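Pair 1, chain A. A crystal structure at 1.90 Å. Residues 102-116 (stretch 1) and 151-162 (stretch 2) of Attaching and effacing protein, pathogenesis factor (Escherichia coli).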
# COMPACT_ATOMS: atom_id res chain seq x y z
N LYS A 102 -8.85 19.71 -19.33
CA LYS A 102 -9.39 18.95 -18.20
C LYS A 102 -10.93 18.73 -18.19
O LYS A 102 -11.57 18.86 -17.13
CB LYS A 102 -8.79 19.38 -16.85
CG LYS A 102 -7.28 19.22 -16.83
CD LYS A 102 -6.69 19.37 -15.44
CE LYS A 102 -5.20 19.68 -15.46
NZ LYS A 102 -4.41 18.78 -16.35
N PRO A 103 -11.57 18.40 -19.34
CA PRO A 103 -13.00 18.04 -19.26
C PRO A 103 -13.05 16.69 -18.53
O PRO A 103 -12.04 15.98 -18.44
CB PRO A 103 -13.39 17.89 -20.73
CG PRO A 103 -12.14 17.37 -21.39
CD PRO A 103 -11.05 18.16 -20.71
N VAL A 104 -14.21 16.35 -17.98
CA VAL A 104 -14.37 15.10 -17.22
C VAL A 104 -14.94 14.04 -18.15
O VAL A 104 -15.75 14.37 -19.04
CB VAL A 104 -15.29 15.35 -15.98
CG1 VAL A 104 -15.48 14.09 -15.13
CG2 VAL A 104 -14.73 16.49 -15.11
N VAL A 105 -14.56 12.78 -17.93
CA VAL A 105 -15.13 11.63 -18.66
C VAL A 105 -16.65 11.71 -18.61
O VAL A 105 -17.22 12.14 -17.59
CB VAL A 105 -14.64 10.25 -18.12
CG1 VAL A 105 -13.18 10.02 -18.43
CG2 VAL A 105 -14.92 10.07 -16.62
N GLY A 106 -17.28 11.37 -19.74
CA GLY A 106 -18.73 11.41 -19.86
C GLY A 106 -19.28 12.80 -20.09
O GLY A 106 -20.48 12.96 -20.31
N GLY A 107 -18.41 13.80 -20.06
CA GLY A 107 -18.82 15.17 -20.30
C GLY A 107 -18.71 15.55 -21.77
O GLY A 107 -18.85 14.72 -22.69
N THR A 108 -18.43 16.82 -22.00
CA THR A 108 -18.27 17.34 -23.35
C THR A 108 -17.09 18.28 -23.45
O THR A 108 -16.68 18.87 -22.45
CB THR A 108 -19.61 17.96 -23.85
OG1 THR A 108 -19.48 18.31 -25.22
CG2 THR A 108 -20.03 19.18 -23.06
N VAL A 109 -16.54 18.44 -24.66
CA VAL A 109 -15.43 19.36 -24.93
C VAL A 109 -15.69 20.00 -26.31
O VAL A 109 -16.24 19.34 -27.20
CB VAL A 109 -14.03 18.68 -24.76
CG1 VAL A 109 -13.85 17.50 -25.72
CG2 VAL A 109 -12.88 19.68 -24.88
N THR A 110 -15.38 21.29 -26.45
CA THR A 110 -15.64 21.96 -27.73
C THR A 110 -14.35 22.01 -28.54
O THR A 110 -13.32 22.35 -27.98
CB THR A 110 -16.24 23.36 -27.52
OG1 THR A 110 -17.41 23.23 -26.70
CG2 THR A 110 -16.60 24.05 -28.84
N ALA A 111 -14.42 21.71 -29.84
CA ALA A 111 -13.27 21.83 -30.74
C ALA A 111 -13.49 23.09 -31.57
O ALA A 111 -14.56 23.26 -32.14
CB ALA A 111 -13.19 20.61 -31.66
N ILE A 112 -12.48 23.96 -31.61
CA ILE A 112 -12.52 25.20 -32.36
C ILE A 112 -11.34 25.20 -33.34
O ILE A 112 -10.19 25.32 -32.94
CB ILE A 112 -12.52 26.50 -31.49
CG1 ILE A 112 -13.52 26.42 -30.30
CG2 ILE A 112 -12.80 27.72 -32.39
CD1 ILE A 112 -12.83 26.12 -28.93
N TRP A 113 -11.66 25.03 -34.61
CA TRP A 113 -10.67 24.98 -35.67
C TRP A 113 -10.67 26.33 -36.40
O TRP A 113 -11.72 26.80 -36.87
CB TRP A 113 -11.04 23.82 -36.61
CG TRP A 113 -10.35 23.76 -37.94
CD1 TRP A 113 -9.06 24.12 -38.24
CD2 TRP A 113 -10.90 23.19 -39.13
NE1 TRP A 113 -8.79 23.84 -39.56
CE2 TRP A 113 -9.90 23.27 -40.13
CE3 TRP A 113 -12.12 22.56 -39.43
CZ2 TRP A 113 -10.13 22.83 -41.44
CZ3 TRP A 113 -12.32 22.09 -40.72
CH2 TRP A 113 -11.32 22.19 -41.70
N THR A 114 -9.50 26.93 -36.49
CA THR A 114 -9.28 28.21 -37.15
C THR A 114 -8.63 27.86 -38.48
O THR A 114 -7.51 27.36 -38.51
CB THR A 114 -8.43 29.14 -36.28
OG1 THR A 114 -9.08 29.29 -35.03
CG2 THR A 114 -8.22 30.51 -36.92
N ALA A 115 -9.37 28.06 -39.58
CA ALA A 115 -8.95 27.70 -40.93
C ALA A 115 -8.53 28.94 -41.69
O ALA A 115 -9.30 29.89 -41.83
CB ALA A 115 -10.11 27.01 -41.64
N LYS A 116 -7.29 28.93 -42.18
CA LYS A 116 -6.72 30.08 -42.89
C LYS A 116 -5.97 29.64 -44.13
O LYS A 116 -5.51 28.50 -44.21
CB LYS A 116 -5.72 30.83 -41.99
CG LYS A 116 -6.30 31.48 -40.74
CD LYS A 116 -5.22 32.31 -40.00
CE LYS A 116 -5.60 32.63 -38.58
NZ LYS A 116 -4.60 33.57 -37.96
N ASP A 151 -16.45 33.02 -40.08
CA ASP A 151 -15.34 33.91 -39.73
C ASP A 151 -13.97 33.20 -39.78
O ASP A 151 -12.98 33.70 -39.24
CB ASP A 151 -15.61 34.52 -38.35
CG ASP A 151 -15.72 33.52 -37.21
OD1 ASP A 151 -15.76 32.29 -37.48
OD2 ASP A 151 -15.76 33.96 -36.03
N GLY A 152 -13.93 32.02 -40.39
CA GLY A 152 -12.71 31.21 -40.43
C GLY A 152 -12.68 30.23 -39.28
O GLY A 152 -11.84 29.32 -39.26
N THR A 153 -13.58 30.40 -38.30
CA THR A 153 -13.67 29.43 -37.21
C THR A 153 -14.77 28.43 -37.53
O THR A 153 -15.81 28.78 -38.11
CB THR A 153 -13.79 30.04 -35.79
OG1 THR A 153 -15.08 30.63 -35.62
CG2 THR A 153 -12.67 31.05 -35.47
N TRP A 154 -14.51 27.19 -37.17
CA TRP A 154 -15.34 26.02 -37.35
C TRP A 154 -15.44 25.36 -35.99
O TRP A 154 -14.41 25.17 -35.31
CB TRP A 154 -14.67 25.09 -38.36
CG TRP A 154 -14.58 25.67 -39.73
CD1 TRP A 154 -13.70 26.63 -40.17
CD2 TRP A 154 -15.38 25.32 -40.85
NE1 TRP A 154 -13.93 26.90 -41.50
CE2 TRP A 154 -14.93 26.07 -41.95
CE3 TRP A 154 -16.41 24.38 -41.05
CZ2 TRP A 154 -15.49 25.96 -43.23
CZ3 TRP A 154 -16.97 24.26 -42.32
CH2 TRP A 154 -16.50 25.04 -43.39
N THR A 155 -16.65 25.05 -35.53
CA THR A 155 -16.79 24.47 -34.19
C THR A 155 -17.47 23.10 -34.21
O THR A 155 -18.38 22.90 -35.01
CB THR A 155 -17.58 25.45 -33.26
OG1 THR A 155 -18.81 25.77 -33.90
CG2 THR A 155 -16.84 26.75 -32.98
N ALA A 156 -17.01 22.16 -33.36
CA ALA A 156 -17.64 20.83 -33.22
C ALA A 156 -17.70 20.48 -31.75
O ALA A 156 -16.82 20.86 -30.99
CB ALA A 156 -16.87 19.77 -34.00
N GLN A 157 -18.75 19.75 -31.35
CA GLN A 157 -18.90 19.35 -29.96
C GLN A 157 -18.52 17.89 -29.84
O GLN A 157 -18.99 17.06 -30.63
CB GLN A 157 -20.35 19.57 -29.46
CG GLN A 157 -20.83 21.03 -29.49
CD GLN A 157 -20.00 21.99 -28.65
OE1 GLN A 157 -19.39 21.63 -27.64
NE2 GLN A 157 -20.01 23.26 -29.03
N ILE A 158 -17.63 17.57 -28.89
CA ILE A 158 -17.23 16.18 -28.65
C ILE A 158 -17.94 15.63 -27.40
O ILE A 158 -17.82 16.23 -26.33
CB ILE A 158 -15.68 15.97 -28.61
CG1 ILE A 158 -15.02 16.35 -29.95
CG2 ILE A 158 -15.33 14.50 -28.25
CD1 ILE A 158 -13.52 16.77 -29.83
N SER A 159 -18.70 14.54 -27.52
CA SER A 159 -19.32 13.87 -26.36
C SER A 159 -18.30 12.83 -25.96
O SER A 159 -17.97 11.96 -26.76
CB SER A 159 -20.63 13.18 -26.75
OG SER A 159 -21.55 14.12 -27.28
N LEU A 160 -17.74 12.97 -24.75
CA LEU A 160 -16.68 12.09 -24.27
C LEU A 160 -17.19 10.79 -23.75
O LEU A 160 -18.22 10.74 -23.11
CB LEU A 160 -15.84 12.78 -23.18
CG LEU A 160 -15.13 14.06 -23.62
CD1 LEU A 160 -14.74 14.90 -22.43
CD2 LEU A 160 -13.90 13.75 -24.51
N GLY A 161 -16.42 9.74 -24.00
CA GLY A 161 -16.70 8.42 -23.47
C GLY A 161 -16.31 8.40 -22.00
O GLY A 161 -16.03 9.44 -21.39
N THR A 162 -16.25 7.20 -21.43
CA THR A 162 -15.95 7.00 -20.01
C THR A 162 -14.48 6.68 -19.71
O THR A 162 -14.17 6.38 -18.55
CB THR A 162 -16.85 5.90 -19.46
OG1 THR A 162 -16.63 4.73 -20.24
CG2 THR A 162 -18.32 6.28 -19.50

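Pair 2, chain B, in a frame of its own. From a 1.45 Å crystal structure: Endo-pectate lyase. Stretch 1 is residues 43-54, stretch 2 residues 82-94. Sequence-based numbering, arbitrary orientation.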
# COMPACT_ATOMS: atom_id res chain seq x y z
N LYS B 43 20.22 -3.88 -9.29
CA LYS B 43 20.13 -4.94 -10.30
C LYS B 43 19.67 -6.25 -9.67
O LYS B 43 20.39 -7.24 -9.67
CB LYS B 43 21.47 -5.10 -11.01
CG LYS B 43 21.83 -3.89 -11.87
CD LYS B 43 23.19 -3.99 -12.54
CE LYS B 43 24.31 -3.55 -11.61
NZ LYS B 43 25.59 -3.33 -12.34
N VAL B 44 18.46 -6.25 -9.14
CA VAL B 44 17.93 -7.45 -8.51
C VAL B 44 17.57 -8.51 -9.55
O VAL B 44 16.93 -8.21 -10.56
CB VAL B 44 16.68 -7.14 -7.68
CG1 VAL B 44 16.16 -8.42 -7.02
CG2 VAL B 44 17.00 -6.10 -6.61
N ALA B 45 17.99 -9.75 -9.29
CA ALA B 45 17.69 -10.88 -10.17
C ALA B 45 16.58 -11.73 -9.55
O ALA B 45 15.63 -12.12 -10.22
CB ALA B 45 18.94 -11.72 -10.38
N ARG B 46 16.72 -12.01 -8.26
CA ARG B 46 15.72 -12.79 -7.53
C ARG B 46 15.80 -12.41 -6.07
O ARG B 46 16.75 -11.74 -5.64
CB ARG B 46 15.97 -14.30 -7.66
CG ARG B 46 17.28 -14.76 -7.04
CD ARG B 46 17.26 -16.24 -6.67
NE ARG B 46 17.01 -17.09 -7.83
CZ ARG B 46 16.98 -18.41 -7.79
NH1 ARG B 46 17.19 -19.05 -6.64
NH2 ARG B 46 16.73 -19.10 -8.89
N GLN B 47 14.80 -12.84 -5.31
CA GLN B 47 14.77 -12.56 -3.88
C GLN B 47 14.36 -13.84 -3.18
O GLN B 47 13.40 -14.48 -3.58
CB GLN B 47 13.78 -11.43 -3.60
CG GLN B 47 14.15 -10.16 -4.36
CD GLN B 47 13.12 -9.08 -4.21
OE1 GLN B 47 12.03 -9.16 -4.79
NE2 GLN B 47 13.45 -8.06 -3.43
N GLU B 48 15.10 -14.21 -2.15
CA GLU B 48 14.82 -15.45 -1.45
C GLU B 48 14.40 -15.21 -0.02
O GLU B 48 14.99 -14.40 0.69
CB GLU B 48 16.06 -16.34 -1.48
CG GLU B 48 16.61 -16.57 -2.88
CD GLU B 48 17.80 -17.49 -2.89
OE1 GLU B 48 18.65 -17.37 -1.98
OE2 GLU B 48 17.90 -18.33 -3.81
N VAL B 49 13.37 -15.92 0.41
CA VAL B 49 12.89 -15.78 1.78
C VAL B 49 13.39 -16.96 2.58
O VAL B 49 13.26 -18.11 2.16
CB VAL B 49 11.35 -15.76 1.85
CG1 VAL B 49 10.89 -15.48 3.28
CG2 VAL B 49 10.80 -14.70 0.89
N TYR B 50 13.98 -16.67 3.74
CA TYR B 50 14.50 -17.70 4.64
C TYR B 50 13.74 -17.65 5.96
O TYR B 50 13.31 -16.58 6.41
CB TYR B 50 15.99 -17.48 4.88
CG TYR B 50 16.83 -17.82 3.68
CD1 TYR B 50 17.37 -19.09 3.53
CD2 TYR B 50 17.03 -16.88 2.67
CE1 TYR B 50 18.09 -19.44 2.39
CE2 TYR B 50 17.75 -17.22 1.52
CZ TYR B 50 18.28 -18.50 1.39
OH TYR B 50 18.96 -18.85 0.25
N ARG B 51 13.59 -18.80 6.59
CA ARG B 51 12.87 -18.89 7.85
C ARG B 51 13.51 -19.94 8.75
O ARG B 51 14.11 -20.89 8.28
CB ARG B 51 11.42 -19.30 7.58
CG ARG B 51 10.51 -19.23 8.80
CD ARG B 51 9.12 -19.78 8.47
NE ARG B 51 9.15 -21.24 8.38
CZ ARG B 51 8.20 -21.98 7.82
NH1 ARG B 51 7.12 -21.40 7.30
NH2 ARG B 51 8.33 -23.30 7.77
N GLY B 52 13.38 -19.72 10.06
CA GLY B 52 13.89 -20.67 11.03
C GLY B 52 13.04 -20.61 12.28
O GLY B 52 12.27 -19.67 12.45
N THR B 53 13.14 -21.63 13.13
CA THR B 53 12.37 -21.63 14.37
C THR B 53 13.22 -21.11 15.53
O THR B 53 12.76 -21.08 16.68
CB THR B 53 11.82 -23.03 14.72
OG1 THR B 53 12.88 -23.98 14.69
CG2 THR B 53 10.73 -23.44 13.74
N THR B 54 14.45 -20.71 15.21
CA THR B 54 15.35 -20.11 16.20
C THR B 54 15.99 -18.89 15.55
O THR B 54 15.90 -18.70 14.34
CB THR B 54 16.47 -21.08 16.68
OG1 THR B 54 17.50 -21.18 15.70
CG2 THR B 54 15.89 -22.46 16.97
N LEU B 82 4.99 -22.54 17.72
CA LEU B 82 6.38 -22.17 17.48
C LEU B 82 6.55 -20.70 17.14
O LEU B 82 5.61 -20.03 16.71
CB LEU B 82 6.95 -23.01 16.33
CG LEU B 82 7.08 -24.51 16.58
CD1 LEU B 82 7.37 -25.24 15.28
CD2 LEU B 82 8.20 -24.74 17.58
N ASN B 83 7.77 -20.21 17.34
CA ASN B 83 8.11 -18.84 16.99
C ASN B 83 8.97 -18.95 15.74
O ASN B 83 9.68 -19.95 15.56
CB ASN B 83 8.89 -18.16 18.11
CG ASN B 83 7.98 -17.62 19.20
OD1 ASN B 83 8.20 -17.87 20.38
ND2 ASN B 83 6.97 -16.86 18.79
N TYR B 84 8.91 -17.95 14.88
CA TYR B 84 9.69 -17.97 13.65
C TYR B 84 10.52 -16.71 13.45
O TYR B 84 10.16 -15.63 13.91
CB TYR B 84 8.78 -18.16 12.43
CG TYR B 84 8.03 -19.46 12.45
CD1 TYR B 84 6.82 -19.58 13.12
CD2 TYR B 84 8.54 -20.59 11.81
CE1 TYR B 84 6.13 -20.78 13.16
CE2 TYR B 84 7.86 -21.81 11.85
CZ TYR B 84 6.66 -21.89 12.52
OH TYR B 84 5.98 -23.08 12.55
N TRP B 85 11.64 -16.89 12.76
CA TRP B 85 12.53 -15.80 12.39
C TRP B 85 12.59 -15.85 10.87
O TRP B 85 12.64 -16.94 10.27
CB TRP B 85 13.93 -16.00 12.96
CG TRP B 85 14.08 -15.55 14.38
CD1 TRP B 85 14.66 -14.39 14.82
CD2 TRP B 85 13.60 -16.22 15.54
NE1 TRP B 85 14.57 -14.31 16.18
CE2 TRP B 85 13.92 -15.42 16.65
CE3 TRP B 85 12.92 -17.43 15.74
CZ2 TRP B 85 13.58 -15.78 17.96
CZ3 TRP B 85 12.59 -17.80 17.05
CH2 TRP B 85 12.92 -16.97 18.14
N TYR B 86 12.57 -14.67 10.26
CA TYR B 86 12.64 -14.54 8.81
C TYR B 86 13.74 -13.59 8.38
O TYR B 86 14.10 -12.66 9.10
CB TYR B 86 11.33 -13.97 8.27
CG TYR B 86 10.12 -14.84 8.44
CD1 TYR B 86 9.75 -15.76 7.45
CD2 TYR B 86 9.31 -14.72 9.56
CE1 TYR B 86 8.58 -16.52 7.58
CE2 TYR B 86 8.15 -15.47 9.70
CZ TYR B 86 7.79 -16.36 8.72
OH TYR B 86 6.65 -17.10 8.86
N TRP B 87 14.27 -13.85 7.19
CA TRP B 87 15.29 -13.01 6.55
C TRP B 87 14.94 -13.01 5.07
O TRP B 87 14.40 -13.99 4.56
CB TRP B 87 16.70 -13.59 6.65
CG TRP B 87 17.31 -13.63 8.00
CD1 TRP B 87 18.21 -12.74 8.52
CD2 TRP B 87 17.12 -14.63 8.99
NE1 TRP B 87 18.59 -13.14 9.78
CE2 TRP B 87 17.94 -14.30 10.09
CE3 TRP B 87 16.33 -15.79 9.06
CZ2 TRP B 87 17.99 -15.08 11.25
CZ3 TRP B 87 16.38 -16.57 10.21
CH2 TRP B 87 17.21 -16.21 11.29
N VAL B 88 15.25 -11.92 4.39
CA VAL B 88 15.05 -11.86 2.95
C VAL B 88 16.42 -11.55 2.34
O VAL B 88 17.12 -10.63 2.76
CB VAL B 88 14.03 -10.77 2.54
CG1 VAL B 88 14.10 -10.53 1.03
CG2 VAL B 88 12.63 -11.23 2.92
N ASP B 89 16.80 -12.37 1.37
CA ASP B 89 18.06 -12.25 0.67
C ASP B 89 17.77 -11.70 -0.73
O ASP B 89 17.15 -12.37 -1.55
CB ASP B 89 18.71 -13.64 0.56
CG ASP B 89 20.10 -13.61 -0.06
OD1 ASP B 89 20.69 -14.71 -0.18
OD2 ASP B 89 20.60 -12.52 -0.41
N VAL B 90 18.21 -10.47 -0.98
CA VAL B 90 18.03 -9.85 -2.29
C VAL B 90 19.30 -10.22 -3.07
O VAL B 90 20.41 -9.86 -2.69
CB VAL B 90 17.86 -8.33 -2.15
CG1 VAL B 90 17.82 -7.67 -3.52
CG2 VAL B 90 16.57 -8.03 -1.39
N VAL B 91 19.11 -10.97 -4.16
CA VAL B 91 20.23 -11.45 -4.97
C VAL B 91 20.37 -10.63 -6.24
O VAL B 91 19.43 -10.52 -7.02
CB VAL B 91 20.03 -12.93 -5.34
CG1 VAL B 91 21.24 -13.44 -6.11
CG2 VAL B 91 19.81 -13.76 -4.08
N SER B 92 21.55 -10.06 -6.44
CA SER B 92 21.79 -9.25 -7.62
C SER B 92 22.15 -10.13 -8.82
O SER B 92 22.39 -11.33 -8.68
CB SER B 92 22.95 -8.28 -7.37
OG SER B 92 24.19 -8.97 -7.43
N GLU B 93 22.18 -9.52 -9.99
CA GLU B 93 22.54 -10.23 -11.20
C GLU B 93 23.97 -10.76 -11.09
O GLU B 93 24.33 -11.74 -11.74
CB GLU B 93 22.42 -9.30 -12.40
CG GLU B 93 20.99 -8.92 -12.71
CD GLU B 93 20.90 -7.95 -13.87
OE1 GLU B 93 19.77 -7.59 -14.25
OE2 GLU B 93 21.96 -7.56 -14.39
N ASN B 94 24.76 -10.11 -10.24
CA ASN B 94 26.15 -10.51 -10.03
C ASN B 94 26.48 -11.23 -8.72
O ASN B 94 27.51 -10.96 -8.09
CB ASN B 94 27.08 -9.30 -10.19
CG ASN B 94 27.12 -8.79 -11.61
OD1 ASN B 94 26.35 -7.92 -12.00
ND2 ASN B 94 28.02 -9.36 -12.41
O HOH W 1 17.42 -8.71 -13.20
O HOH W 2 10.26 -21.66 18.11

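The sharpest difference lies on one face of two otherwise matching ladders. In pair 1 the face carrying Val109(A), Ala111(A), Ile158(A) and Ala156(A) is apolar and buried; in pair 2 the superposed positions are Glu48(B), Tyr50(B), Asp89(B) and Trp87(B). Val109(A) CG1 lies 3.7 Å from Ile158(A) CB, a plain apolar contact. At the equivalent pair two like charges face each other, with Glu48(B) OE1 3.8 Å from Asp89(B) OD1. The glutamate is compensated within its own strand: Arg46(B) NH1 forms a salt bridge with Glu48(B) OE2 at 3.0 Å, and Tyr50(B) OH donates to Glu48(B) OE1 at 2.7 Å.

The frame is shared closely. Fourteen central residues superpose with an RMSD of 0.5 Å, and both strand pairs run antiparallel, at 160° in pair 1 and 152° in pair 2, with axes approaching to 4.6 Å in each. Ala111(A) N to Ala156(A) O and Tyr50(B) N to Trp87(B) O, matched hydrogen bonds, both measure 2.8 Å. Side-chain volume at this step is handled differently: Ala111(A) CB and Ala156(A) CB are 4.4 Å apart, while Tyr50(B) CB and Trp87(B) CB, at 4.3 Å, begin two large side chains that extend beyond the alanine positions.

Bulk is also redistributed around the matched tryptophans Trp154(A) and Trp85(B), whose CA atoms fall 0.1 Å apart. Trp154(A) and Trp113(A) form an oblique aromatic pair, the centroid of the Trp113(A) six-membered ring 4.8 Å from that of the Trp154(A) five-membered ring and the planes at 35°. Trp113(A) superposes on Gly52(B), which offers no ring; instead Thr54(B) C lies over one face of Trp85(B), 3.4 Å from its CE3.

On the other face, Thr110(A) OG1 donates to Gln157(A) OE1 at 2.7 Å. The matched valines, Val49(B) and Val88(B), make an apolar contact, CG2 to CG2 at 4.4 Å. One step along, Ile112(A) CG2 meets Thr155(A) CG2 at 4.2 Å, whereas Arg51(B) lays its aliphatic stem over the Tyr86(B) ring, CG 4.0 Å from the centroid and 27° off the normal.

The ladders part near the start of stretch 1. Pair 1 has a type II turn from Val104(A) to Gly107(A), closed by Gly107(A) N to Val104(A) O at 2.9 Å. Pair 2 has a beta bulge between Val44(B) and Arg46(B): Val91(B) O accepts from Ala45(B) N at 2.8 Å and, weakly, from Arg46(B) N at 3.3 Å.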